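Local structure of putative aldo/keto reductase (Salmonella enterica subsp. enterica serovar Typhimurium, 4R9O) at residues F17-V21 with A275-E279; M4-V8 with D46-T50; F146-H150 with R174-T178. The protein probably works as an NADP-dependent oxidoreductase of the aldo/keto reductase family, built as a TIM barrel. All coordinates share one frame. Residue numbers count along the deposited sequence, not the author numbering.

Contact 1 (F17-V21 with A275-E279); sequences FSRFV and ALEAE
In a TIM barrel the first and last strands of the parallel sheet must meet, and here strand 16-23, which runs parallel to strand 261-264, is covered on its outer side by the chain that follows that last strand. Residues 17-18 are extended; Arg-19 then leaves strand geometry (phi/psi -59/-32), Phe-20 returns to extended angles (-105/140), and strand character resumes at Val-21. Ser-18 OG donates to Phe-20 O at 2.6 Å, a bond that holds this break in the strand. Opposite, residues 275-276 are weakly bonded helix, followed by a 3-10 segment at 277-279, with Ala-278 N bonded to Ala-275 O at 3.1 Å. The CA atoms of Phe-20 and Leu-276 lie 7.3 Å apart, those of Arg-19 and Glu-279 9.2 Å.

Apolar packing centres on Phe-20 (chi1 m, chi2 near -93°). Its CG is 3.7 Å from Leu-276 CD2 and its CZ 4.3 Å from Ala-278 CB, while its CE2 edge meets Glu-279 CG at 3.7 Å. Leu-254 and Tyr-250 of helix 245-254 add to this cluster.

Polar contacts border it. Glu-279 OE2 accepts from the backbone N of Gln-6, tying the residues before strand 7-9 to the same 3-10 segment. Arg-19, with chi1 to chi3 all t, reaches over so that NH1 forms a salt bridge with Glu-279 OE1 at 3.0 Å.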
ATOM      1  N   PHE C  17     -38.984   4.338  -6.411  1.00 37.05           N
ATOM      2  CA  PHE C  17     -38.752   3.859  -5.049  1.00 36.53           C
ATOM      3  C   PHE C  17     -38.991   4.949  -4.013  1.00 38.47           C
ATOM      4  O   PHE C  17     -39.106   6.132  -4.341  1.00 37.88           O
ATOM      5  CB  PHE C  17     -37.319   3.333  -4.890  1.00 34.52           C
ATOM      6  CG  PHE C  17     -37.082   1.978  -5.501  1.00 33.24           C
ATOM      7  CD1 PHE C  17     -38.128   1.240  -6.031  1.00 31.97           C
ATOM      8  CD2 PHE C  17     -35.802   1.437  -5.536  1.00 34.67           C
ATOM      9  CE1 PHE C  17     -37.908  -0.004  -6.594  1.00 33.48           C
ATOM     10  CE2 PHE C  17     -35.574   0.182  -6.098  1.00 33.82           C
ATOM     11  CZ  PHE C  17     -36.629  -0.537  -6.623  1.00 34.18           C
ATOM     12  N   SER C  18     -39.072   4.556  -2.749  1.00 39.53           N
ATOM     13  CA  SER C  18     -39.002   5.554  -1.690  1.00 37.57           C
ATOM     14  C   SER C  18     -37.517   5.897  -1.501  1.00 34.22           C
ATOM     15  O   SER C  18     -36.662   5.034  -1.651  1.00 31.88           O
ATOM     16  CB  SER C  18     -39.655   5.044  -0.398  1.00 36.13           C
ATOM     17  OG  SER C  18     -39.036   3.857   0.064  1.00 35.68           O
ATOM     18  N   ARG C  19     -37.222   7.157  -1.205  1.00 33.10           N
ATOM     19  CA  ARG C  19     -35.850   7.639  -1.056  1.00 33.31           C
ATOM     20  C   ARG C  19     -35.084   6.906   0.046  1.00 33.82           C
ATOM     21  O   ARG C  19     -33.863   6.740  -0.028  1.00 32.08           O
ATOM     22  CB  ARG C  19     -35.865   9.142  -0.771  1.00 36.68           C
ATOM     23  CG  ARG C  19     -34.523   9.814  -0.866  1.00 38.97           C
ATOM     24  CD  ARG C  19     -34.669  11.286  -0.567  1.00 41.60           C
ATOM     25  NE  ARG C  19     -33.431  11.995  -0.836  1.00 42.09           N
ATOM     26  CZ  ARG C  19     -33.256  13.289  -0.620  1.00 42.76           C
ATOM     27  NH1 ARG C  19     -34.254  14.014  -0.126  1.00 42.88           N
ATOM     28  NH2 ARG C  19     -32.082  13.850  -0.894  1.00 43.71           N
ATOM     29  N   PHE C  20     -35.803   6.488   1.081  1.00 32.29           N
ATOM     30  CA  PHE C  20     -35.224   5.634   2.111  1.00 33.38           C
ATOM     31  C   PHE C  20     -35.738   4.204   1.937  1.00 31.77           C
ATOM     32  O   PHE C  20     -36.904   3.985   1.632  1.00 31.65           O
ATOM     33  CB  PHE C  20     -35.549   6.162   3.512  1.00 35.82           C
ATOM     34  CG  PHE C  20     -34.665   7.295   3.958  1.00 35.03           C
ATOM     35  CD1 PHE C  20     -33.515   7.046   4.686  1.00 35.45           C
ATOM     36  CD2 PHE C  20     -34.994   8.607   3.664  1.00 38.82           C
ATOM     37  CE1 PHE C  20     -32.693   8.088   5.103  1.00 39.34           C
ATOM     38  CE2 PHE C  20     -34.186   9.657   4.085  1.00 39.96           C
ATOM     39  CZ  PHE C  20     -33.032   9.394   4.807  1.00 39.94           C
ATOM     40  N   VAL C  21     -34.849   3.236   2.132  1.00 31.50           N
ATOM     41  CA  VAL C  21     -35.161   1.825   1.912  1.00 29.44           C
ATOM     42  C   VAL C  21     -35.070   1.026   3.209  1.00 30.65           C
ATOM     43  O   VAL C  21     -34.079   1.126   3.937  1.00 30.18           O
ATOM     44  CB  VAL C  21     -34.201   1.222   0.858  1.00 29.15           C
ATOM     45  CG1 VAL C  21     -34.405  -0.291   0.723  1.00 30.20           C
ATOM     46  CG2 VAL C  21     -34.391   1.921  -0.484  1.00 28.75           C
ATOM     47  N   ALA C 275     -34.658   8.387  11.216  1.00 58.62           N
ATOM     48  CA  ALA C 275     -33.858   8.399  10.004  1.00 56.43           C
ATOM     49  C   ALA C 275     -34.474   9.345   8.981  1.00 54.66           C
ATOM     50  O   ALA C 275     -33.778  10.115   8.329  1.00 52.94           O
ATOM     51  CB  ALA C 275     -33.737   6.994   9.432  1.00 56.42           C
ATOM     52  N   LEU C 276     -35.793   9.287   8.861  1.00 56.09           N
ATOM     53  CA  LEU C 276     -36.506  10.011   7.817  1.00 56.19           C
ATOM     54  C   LEU C 276     -36.437  11.519   7.996  1.00 57.26           C
ATOM     55  O   LEU C 276     -36.620  12.269   7.042  1.00 59.83           O
ATOM     56  CB  LEU C 276     -37.962   9.553   7.773  1.00 57.26           C
ATOM     57  CG  LEU C 276     -38.109   8.030   7.728  1.00 56.34           C
ATOM     58  CD1 LEU C 276     -39.569   7.614   7.655  1.00 57.43           C
ATOM     59  CD2 LEU C 276     -37.305   7.438   6.565  1.00 53.52           C
ATOM     60  N   GLU C 277     -36.164  11.961   9.220  1.00 55.39           N
ATOM     61  CA  GLU C 277     -36.052  13.384   9.515  1.00 54.46           C
ATOM     62  C   GLU C 277     -34.822  14.026   8.859  1.00 51.60           C
ATOM     63  O   GLU C 277     -34.710  15.252   8.810  1.00 51.81           O
ATOM     64  CB  GLU C 277     -36.019  13.604  11.031  1.00 57.25           C
ATOM     65  CG  GLU C 277     -37.314  13.199  11.733  1.00 62.24           C
ATOM     66  CD  GLU C 277     -37.290  13.459  13.229  1.00 66.87           C
ATOM     67  OE1 GLU C 277     -38.318  13.201  13.893  1.00 70.55           O
ATOM     68  OE2 GLU C 277     -36.247  13.917  13.743  1.00 67.18           O
ATOM     69  N   ALA C 278     -33.906  13.204   8.348  1.00 48.23           N
ATOM     70  CA  ALA C 278     -32.718  13.727   7.677  1.00 45.37           C
ATOM     71  C   ALA C 278     -33.064  14.475   6.389  1.00 45.16           C
ATOM     72  O   ALA C 278     -32.330  15.371   5.983  1.00 47.51           O
ATOM     73  CB  ALA C 278     -31.731  12.606   7.388  1.00 40.77           C
ATOM     74  N   GLU C 279     -34.181  14.113   5.759  1.00 46.10           N
ATOM     75  CA  GLU C 279     -34.643  14.782   4.539  1.00 50.12           C
ATOM     76  C   GLU C 279     -34.807  16.299   4.699  1.00 51.07           C
ATOM     77  O   GLU C 279     -34.741  17.036   3.713  1.00 50.87           O
ATOM     78  CB  GLU C 279     -35.979  14.186   4.063  1.00 54.58           C
ATOM     79  CG  GLU C 279     -35.863  12.849   3.323  1.00 58.16           C
ATOM     80  CD  GLU C 279     -36.868  12.700   2.174  1.00 63.70           C
ATOM     81  OE1 GLU C 279     -36.866  13.549   1.252  1.00 67.81           O
ATOM     82  OE2 GLU C 279     -37.656  11.728   2.189  1.00 63.15           O
TER

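Contact 2 (M4-V8 with D46-T50); sequences MVQRV and DLGVT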
ATOM      1  N   MET C   4     -44.156  12.648   4.662  1.00 52.45           N
ATOM      2  CA  MET C   4     -43.693  11.299   4.351  1.00 53.24           C
ATOM      3  C   MET C   4     -42.500  11.282   3.394  1.00 51.14           C
ATOM      4  O   MET C   4     -42.210  12.268   2.724  1.00 50.77           O
ATOM      5  CB  MET C   4     -44.828  10.470   3.755  1.00 55.10           C
ATOM      6  CG  MET C   4     -45.958  10.161   4.726  1.00 56.21           C
ATOM      7  SD  MET C   4     -47.048   8.892   4.058  1.00 78.45           S
ATOM      8  CE  MET C   4     -47.002   9.277   2.307  1.00 60.26           C
ATOM      9  N   VAL C   5     -41.826  10.139   3.330  1.00 49.80           N
ATOM     10  CA  VAL C   5     -40.632   9.990   2.512  1.00 49.82           C
ATOM     11  C   VAL C   5     -40.899  10.240   1.034  1.00 51.91           C
ATOM     12  O   VAL C   5     -41.829   9.675   0.459  1.00 53.22           O
ATOM     13  CB  VAL C   5     -40.029   8.592   2.683  1.00 47.51           C
ATOM     14  CG1 VAL C   5     -38.746   8.456   1.874  1.00 44.27           C
ATOM     15  CG2 VAL C   5     -39.757   8.337   4.137  1.00 48.97           C
ATOM     16  N   GLN C   6     -40.076  11.100   0.435  1.00 51.88           N
ATOM     17  CA  GLN C   6     -40.154  11.407  -0.988  1.00 53.99           C
ATOM     18  C   GLN C   6     -40.033  10.135  -1.838  1.00 51.69           C
ATOM     19  O   GLN C   6     -39.391   9.159  -1.431  1.00 51.16           O
ATOM     20  CB  GLN C   6     -39.057  12.407  -1.366  1.00 58.06           C
ATOM     21  CG  GLN C   6     -39.093  12.871  -2.812  1.00 64.19           C
ATOM     22  CD  GLN C   6     -37.804  13.552  -3.235  1.00 69.07           C
ATOM     23  OE1 GLN C   6     -36.935  13.835  -2.406  1.00 70.90           O
ATOM     24  NE2 GLN C   6     -37.672  13.818  -4.534  1.00 69.75           N
ATOM     25  N   ARG C   7     -40.660  10.138  -3.010  1.00 49.83           N
ATOM     26  CA  ARG C   7     -40.506   9.039  -3.950  1.00 46.76           C
ATOM     27  C   ARG C   7     -39.558   9.476  -5.055  1.00 44.11           C
ATOM     28  O   ARG C   7     -39.514  10.653  -5.409  1.00 44.13           O
ATOM     29  CB  ARG C   7     -41.852   8.610  -4.519  1.00 49.86           C
ATOM     30  CG  ARG C   7     -42.871   8.292  -3.441  1.00 51.58           C
ATOM     31  CD  ARG C   7     -43.998   7.428  -3.969  1.00 54.73           C
ATOM     32  NE  ARG C   7     -43.513   6.190  -4.575  1.00 52.69           N
ATOM     33  CZ  ARG C   7     -43.018   5.161  -3.892  1.00 48.83           C
ATOM     34  NH1 ARG C   7     -42.608   4.076  -4.536  1.00 47.34           N
ATOM     35  NH2 ARG C   7     -42.917   5.220  -2.572  1.00 46.70           N
ATOM     36  N   VAL C   8     -38.780   8.536  -5.586  1.00 39.04           N
ATOM     37  CA  VAL C   8     -37.737   8.883  -6.535  1.00 36.98           C
ATOM     38  C   VAL C   8     -37.658   7.852  -7.652  1.00 36.64           C
ATOM     39  O   VAL C   8     -37.840   6.658  -7.423  1.00 35.58           O
ATOM     40  CB  VAL C   8     -36.352   9.009  -5.838  1.00 42.07           C
ATOM     41  CG1 VAL C   8     -36.324  10.201  -4.889  1.00 43.14           C
ATOM     42  CG2 VAL C   8     -35.996   7.735  -5.097  1.00 40.51           C
ATOM     43  N   ASP C  46     -46.624   3.560   6.458  1.00 41.55           N
ATOM     44  CA  ASP C  46     -47.296   4.792   6.863  1.00 46.65           C
ATOM     45  C   ASP C  46     -46.390   6.008   6.798  1.00 45.16           C
ATOM     46  O   ASP C  46     -46.846   7.117   6.531  1.00 47.26           O
ATOM     47  CB  ASP C  46     -47.839   4.656   8.284  1.00 54.33           C
ATOM     48  CG  ASP C  46     -49.189   3.981   8.330  1.00 61.85           C
ATOM     49  OD1 ASP C  46     -49.985   4.195   7.389  1.00 64.74           O
ATOM     50  OD2 ASP C  46     -49.456   3.247   9.308  1.00 64.34           O
ATOM     51  N   LEU C  47     -45.105   5.802   7.066  1.00 42.30           N
ATOM     52  CA  LEU C  47     -44.136   6.888   7.016  1.00 41.58           C
ATOM     53  C   LEU C  47     -43.656   7.152   5.588  1.00 39.97           C
ATOM     54  O   LEU C  47     -42.930   8.116   5.345  1.00 40.71           O
ATOM     55  CB  LEU C  47     -42.941   6.581   7.921  1.00 40.05           C
ATOM     56  CG  LEU C  47     -43.278   6.270   9.382  1.00 41.89           C
ATOM     57  CD1 LEU C  47     -42.012   6.055  10.205  1.00 41.03           C
ATOM     58  CD2 LEU C  47     -44.157   7.357   9.989  1.00 44.25           C
ATOM     59  N   GLY C  48     -44.060   6.299   4.647  1.00 38.52           N
ATOM     60  CA  GLY C  48     -43.697   6.484   3.250  1.00 39.82           C
ATOM     61  C   GLY C  48     -42.561   5.600   2.763  1.00 40.61           C
ATOM     62  O   GLY C  48     -42.102   5.734   1.629  1.00 39.83           O
ATOM     63  N   VAL C  49     -42.101   4.691   3.616  1.00 39.43           N
ATOM     64  CA  VAL C  49     -41.052   3.753   3.224  1.00 36.56           C
ATOM     65  C   VAL C  49     -41.671   2.534   2.538  1.00 36.42           C
ATOM     66  O   VAL C  49     -42.174   1.628   3.204  1.00 40.58           O
ATOM     67  CB  VAL C  49     -40.215   3.298   4.433  1.00 33.36           C
ATOM     68  CG1 VAL C  49     -39.102   2.344   3.982  1.00 32.49           C
ATOM     69  CG2 VAL C  49     -39.645   4.506   5.166  1.00 33.11           C
ATOM     70  N   THR C  50     -41.641   2.519   1.209  1.00 33.27           N
ATOM     71  CA  THR C  50     -42.287   1.457   0.447  1.00 30.85           C
ATOM     72  C   THR C  50     -41.315   0.427  -0.139  1.00 30.08           C
ATOM     73  O   THR C  50     -41.703  -0.705  -0.431  1.00 29.33           O
ATOM     74  CB  THR C  50     -43.128   2.048  -0.700  1.00 32.10           C
ATOM     75  OG1 THR C  50     -42.276   2.771  -1.595  1.00 33.33           O
ATOM     76  CG2 THR C  50     -44.211   2.985  -0.142  1.00 31.93           C
TER
HETATM   77  O   HOH W   1     -42.846   7.270  -0.293  1.00 38.69           O
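The N-terminal residues leading into strand 7-9, which pairs antiparallel with barrel strand 16-23, lie here against a Schellman motif that ends helix 34-46. At Met-4, SD sits 3.1 Å from Asp-46 O and CB 3.4 Å from Leu-47 O. Val-5 makes the one direct backbone bond, its N donating to Leu-47 O at 3.1 Å, with its CA 4.7 Å from that of Gly-48. So close an approach requires a residue without a side chain: a CB on Gly-48 would clash with Val-5 N, and the positive phi (101°) would already press it against the preceding carbonyl. Val-5 CG2 also touches Val-49 CG2 at 4.0 Å, a patch that Leu-276 of helix 269-276 extends. The CA-to-CB bond of Gln-6 points away, and its backbone pairs with Arg-19. Arg-7 bends back through a p chi3; its NE is in a salt bridge with Glu-16, and NH2 donates to Thr-50 OG1 at 2.7 Å, a hydroxyl also bonded to Gln-82. A water fills the remaining gap, accepting from Arg-7 NH2 at 3.1 Å and donating to Val-5 O at 2.7 Å and to Gly-48 O at 2.6 Å.

Contact 3 (F146-H150 with R174-T178); sequences FQHLH and RLPFT
This is a surface contact of side chains between neighbouring beta-alpha units of the TIM barrel: helix 139-151 meets the loop joining helix 165-173 to strand 182-185. Residues 146-150 are regular helix, with His-150 N bonded to Phe-146 O at 2.9 Å; residues 174-178 follow an irregular path, extended at Leu-175 (-104/138) and Phe-177 (-124/155) with Pro-176 (-80/-9) between. The nearest CA atoms, Gln-147 and Leu-175, are 8.2 Å apart, so side chains bridge the gap. Phe-177, chi1 p at 35°, points toward the helix, its CZ 4.2 Å from Phe-146 CB. Phe-146 (m) presents its ring edge to Leu-175, CD1 to CD1 at 4.1 Å, and stacks on Phe-158 of strand 155-161, the strand between the two helices. The Gln-147 side chain spans Leu-175, Pro-176 and Phe-177. His-150 (t) lies beyond, its ring 4.9 Å from that of Phe-177 between centroids with planes at 44°, Phe-177 CE2 over one imidazole face, 3.9 Å from His-150 CG.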
ATOM      1  N   PHE C 146     -31.703 -12.895 -16.946  1.00 24.88           N
ATOM      2  CA  PHE C 146     -32.481 -11.670 -16.797  1.00 28.81           C
ATOM      3  C   PHE C 146     -33.550 -11.564 -17.886  1.00 32.02           C
ATOM      4  O   PHE C 146     -34.693 -11.205 -17.591  1.00 31.56           O
ATOM      5  CB  PHE C 146     -31.576 -10.426 -16.827  1.00 27.11           C
ATOM      6  CG  PHE C 146     -30.797 -10.194 -15.551  1.00 26.31           C
ATOM      7  CD1 PHE C 146     -30.039  -9.045 -15.396  1.00 26.15           C
ATOM      8  CD2 PHE C 146     -30.820 -11.118 -14.514  1.00 27.34           C
ATOM      9  CE1 PHE C 146     -29.318  -8.812 -14.228  1.00 25.70           C
ATOM     10  CE2 PHE C 146     -30.099 -10.896 -13.346  1.00 28.26           C
ATOM     11  CZ  PHE C 146     -29.343  -9.730 -13.211  1.00 28.84           C
ATOM     12  N   GLN C 147     -33.181 -11.875 -19.133  1.00 35.16           N
ATOM     13  CA  GLN C 147     -34.136 -11.905 -20.248  1.00 39.49           C
ATOM     14  C   GLN C 147     -35.321 -12.816 -19.963  1.00 37.55           C
ATOM     15  O   GLN C 147     -36.478 -12.455 -20.205  1.00 37.75           O
ATOM     16  CB  GLN C 147     -33.472 -12.374 -21.549  1.00 49.93           C
ATOM     17  CG  GLN C 147     -32.509 -11.393 -22.202  1.00 58.50           C
ATOM     18  CD  GLN C 147     -32.652  -9.996 -21.659  1.00 64.87           C
ATOM     19  OE1 GLN C 147     -31.925  -9.594 -20.749  1.00 66.02           O
ATOM     20  NE2 GLN C 147     -33.596  -9.244 -22.210  1.00 69.35           N
ATOM     21  N   HIS C 148     -35.030 -14.018 -19.484  1.00 34.33           N
ATOM     22  CA  HIS C 148     -36.089 -14.971 -19.237  1.00 36.87           C
ATOM     23  C   HIS C 148     -37.019 -14.478 -18.131  1.00 31.54           C
ATOM     24  O   HIS C 148     -38.233 -14.549 -18.252  1.00 33.30           O
ATOM     25  CB  HIS C 148     -35.517 -16.335 -18.872  1.00 37.98           C
ATOM     26  CG  HIS C 148     -36.566 -17.326 -18.476  1.00 42.55           C
ATOM     27  ND1 HIS C 148     -36.780 -17.698 -17.167  1.00 44.85           N
ATOM     28  CD2 HIS C 148     -37.480 -17.994 -19.213  1.00 46.78           C
ATOM     29  CE1 HIS C 148     -37.770 -18.572 -17.117  1.00 49.03           C
ATOM     30  NE2 HIS C 148     -38.213 -18.768 -18.346  1.00 51.21           N
ATOM     31  N   LEU C 149     -36.432 -13.987 -17.051  1.00 30.28           N
ATOM     32  CA  LEU C 149     -37.197 -13.518 -15.896  1.00 32.06           C
ATOM     33  C   LEU C 149     -38.051 -12.294 -16.256  1.00 34.33           C
ATOM     34  O   LEU C 149     -39.169 -12.118 -15.755  1.00 33.09           O
ATOM     35  CB  LEU C 149     -36.245 -13.182 -14.739  1.00 30.75           C
ATOM     36  CG  LEU C 149     -35.783 -14.304 -13.803  1.00 33.22           C
ATOM     37  CD1 LEU C 149     -35.370 -15.542 -14.553  1.00 39.99           C
ATOM     38  CD2 LEU C 149     -34.630 -13.844 -12.926  1.00 27.13           C
ATOM     39  N   HIS C 150     -37.510 -11.446 -17.125  1.00 33.27           N
ATOM     40  CA  HIS C 150     -38.234 -10.269 -17.589  1.00 34.77           C
ATOM     41  C   HIS C 150     -39.369 -10.654 -18.541  1.00 37.52           C
ATOM     42  O   HIS C 150     -40.478 -10.121 -18.446  1.00 39.21           O
ATOM     43  CB  HIS C 150     -37.272  -9.292 -18.272  1.00 33.04           C
ATOM     44  CG  HIS C 150     -37.905  -7.992 -18.661  1.00 37.57           C
ATOM     45  ND1 HIS C 150     -38.129  -6.975 -17.757  1.00 39.88           N
ATOM     46  CD2 HIS C 150     -38.364  -7.543 -19.854  1.00 41.23           C
ATOM     47  CE1 HIS C 150     -38.694  -5.953 -18.379  1.00 40.15           C
ATOM     48  NE2 HIS C 150     -38.844  -6.270 -19.651  1.00 42.45           N
ATOM     49  N   ARG C 174     -24.660  -6.180 -22.326  1.00 23.04           N
ATOM     50  CA  ARG C 174     -25.425  -7.332 -22.780  1.00 24.31           C
ATOM     51  C   ARG C 174     -26.937  -7.137 -22.654  1.00 28.14           C
ATOM     52  O   ARG C 174     -27.707  -7.938 -23.176  1.00 31.02           O
ATOM     53  CB  ARG C 174     -25.013  -8.579 -22.004  1.00 25.37           C
ATOM     54  CG  ARG C 174     -23.496  -8.850 -21.969  1.00 26.90           C
ATOM     55  CD  ARG C 174     -22.930  -8.917 -23.363  1.00 27.03           C
ATOM     56  NE  ARG C 174     -21.656  -9.633 -23.430  1.00 27.80           N
ATOM     57  CZ  ARG C 174     -20.522  -9.104 -23.877  1.00 26.70           C
ATOM     58  NH1 ARG C 174     -20.495  -7.843 -24.290  1.00 26.91           N
ATOM     59  NH2 ARG C 174     -19.420  -9.837 -23.922  1.00 26.87           N
ATOM     60  N   LEU C 175     -27.357  -6.080 -21.967  1.00 28.88           N
ATOM     61  CA  LEU C 175     -28.773  -5.922 -21.618  1.00 31.86           C
ATOM     62  C   LEU C 175     -29.511  -4.904 -22.477  1.00 34.30           C
ATOM     63  O   LEU C 175     -28.997  -3.826 -22.770  1.00 33.95           O
ATOM     64  CB  LEU C 175     -28.900  -5.542 -20.144  1.00 30.72           C
ATOM     65  CG  LEU C 175     -28.383  -6.623 -19.191  1.00 30.78           C
ATOM     66  CD1 LEU C 175     -28.324  -6.138 -17.747  1.00 30.07           C
ATOM     67  CD2 LEU C 175     -29.232  -7.883 -19.294  1.00 31.74           C
ATOM     68  N   PRO C 176     -30.740  -5.248 -22.886  1.00 39.86           N
ATOM     69  CA  PRO C 176     -31.580  -4.337 -23.668  1.00 41.55           C
ATOM     70  C   PRO C 176     -32.277  -3.291 -22.789  1.00 42.44           C
ATOM     71  O   PRO C 176     -32.884  -2.355 -23.309  1.00 44.67           O
ATOM     72  CB  PRO C 176     -32.594  -5.278 -24.321  1.00 42.40           C
ATOM     73  CG  PRO C 176     -32.713  -6.407 -23.351  1.00 43.24           C
ATOM     74  CD  PRO C 176     -31.341  -6.588 -22.758  1.00 41.34           C
ATOM     75  N   PHE C 177     -32.185  -3.455 -21.473  1.00 40.18           N
ATOM     76  CA  PHE C 177     -32.735  -2.477 -20.538  1.00 39.09           C
ATOM     77  C   PHE C 177     -31.666  -1.964 -19.572  1.00 38.72           C
ATOM     78  O   PHE C 177     -30.679  -2.654 -19.299  1.00 38.43           O
ATOM     79  CB  PHE C 177     -33.905  -3.078 -19.756  1.00 40.88           C
ATOM     80  CG  PHE C 177     -33.737  -4.539 -19.439  1.00 42.33           C
ATOM     81  CD1 PHE C 177     -32.775  -4.960 -18.533  1.00 42.68           C
ATOM     82  CD2 PHE C 177     -34.540  -5.488 -20.046  1.00 41.63           C
ATOM     83  CE1 PHE C 177     -32.613  -6.298 -18.247  1.00 41.72           C
ATOM     84  CE2 PHE C 177     -34.390  -6.828 -19.758  1.00 43.99           C
ATOM     85  CZ  PHE C 177     -33.420  -7.235 -18.860  1.00 43.42           C
ATOM     86  N   THR C 178     -31.873  -0.758 -19.051  1.00 35.82           N
ATOM     87  CA  THR C 178     -30.909  -0.127 -18.157  1.00 33.54           C
ATOM     88  C   THR C 178     -30.832  -0.794 -16.789  1.00 30.51           C
ATOM     89  O   THR C 178     -31.862  -1.026 -16.154  1.00 28.89           O
ATOM     90  CB  THR C 178     -31.260   1.347 -17.931  1.00 37.63           C
ATOM     91  OG1 THR C 178     -31.509   1.970 -19.194  1.00 42.07           O
ATOM     92  CG2 THR C 178     -30.132   2.069 -17.189  1.00 35.43           C
TER

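The three contacts illustrate how chemistry follows position in a barrel. Contacts 1 and 2, with centres about 7 Å apart, form one continuous, partly buried region: strands 7-9 and 16-23 are antiparallel neighbours, Phe-17 O and Val-8 N lie 2.7 Å apart in a probable hydrogen bond, and the segments alternate in sequence. Contact 1 combines one phenylalanine packed on aliphatic side chains with a salt bridge, whereas contact 2 relies on backbone and side-chain hydrogen bonds, a buried glycine and a bridging water. Contact 3, nested within the loop that contact 1 closes, sits at the surface, its centre about 28 to 29 Å from theirs, and joins adjacent beta-alpha units through aromatic and aliphatic side chains.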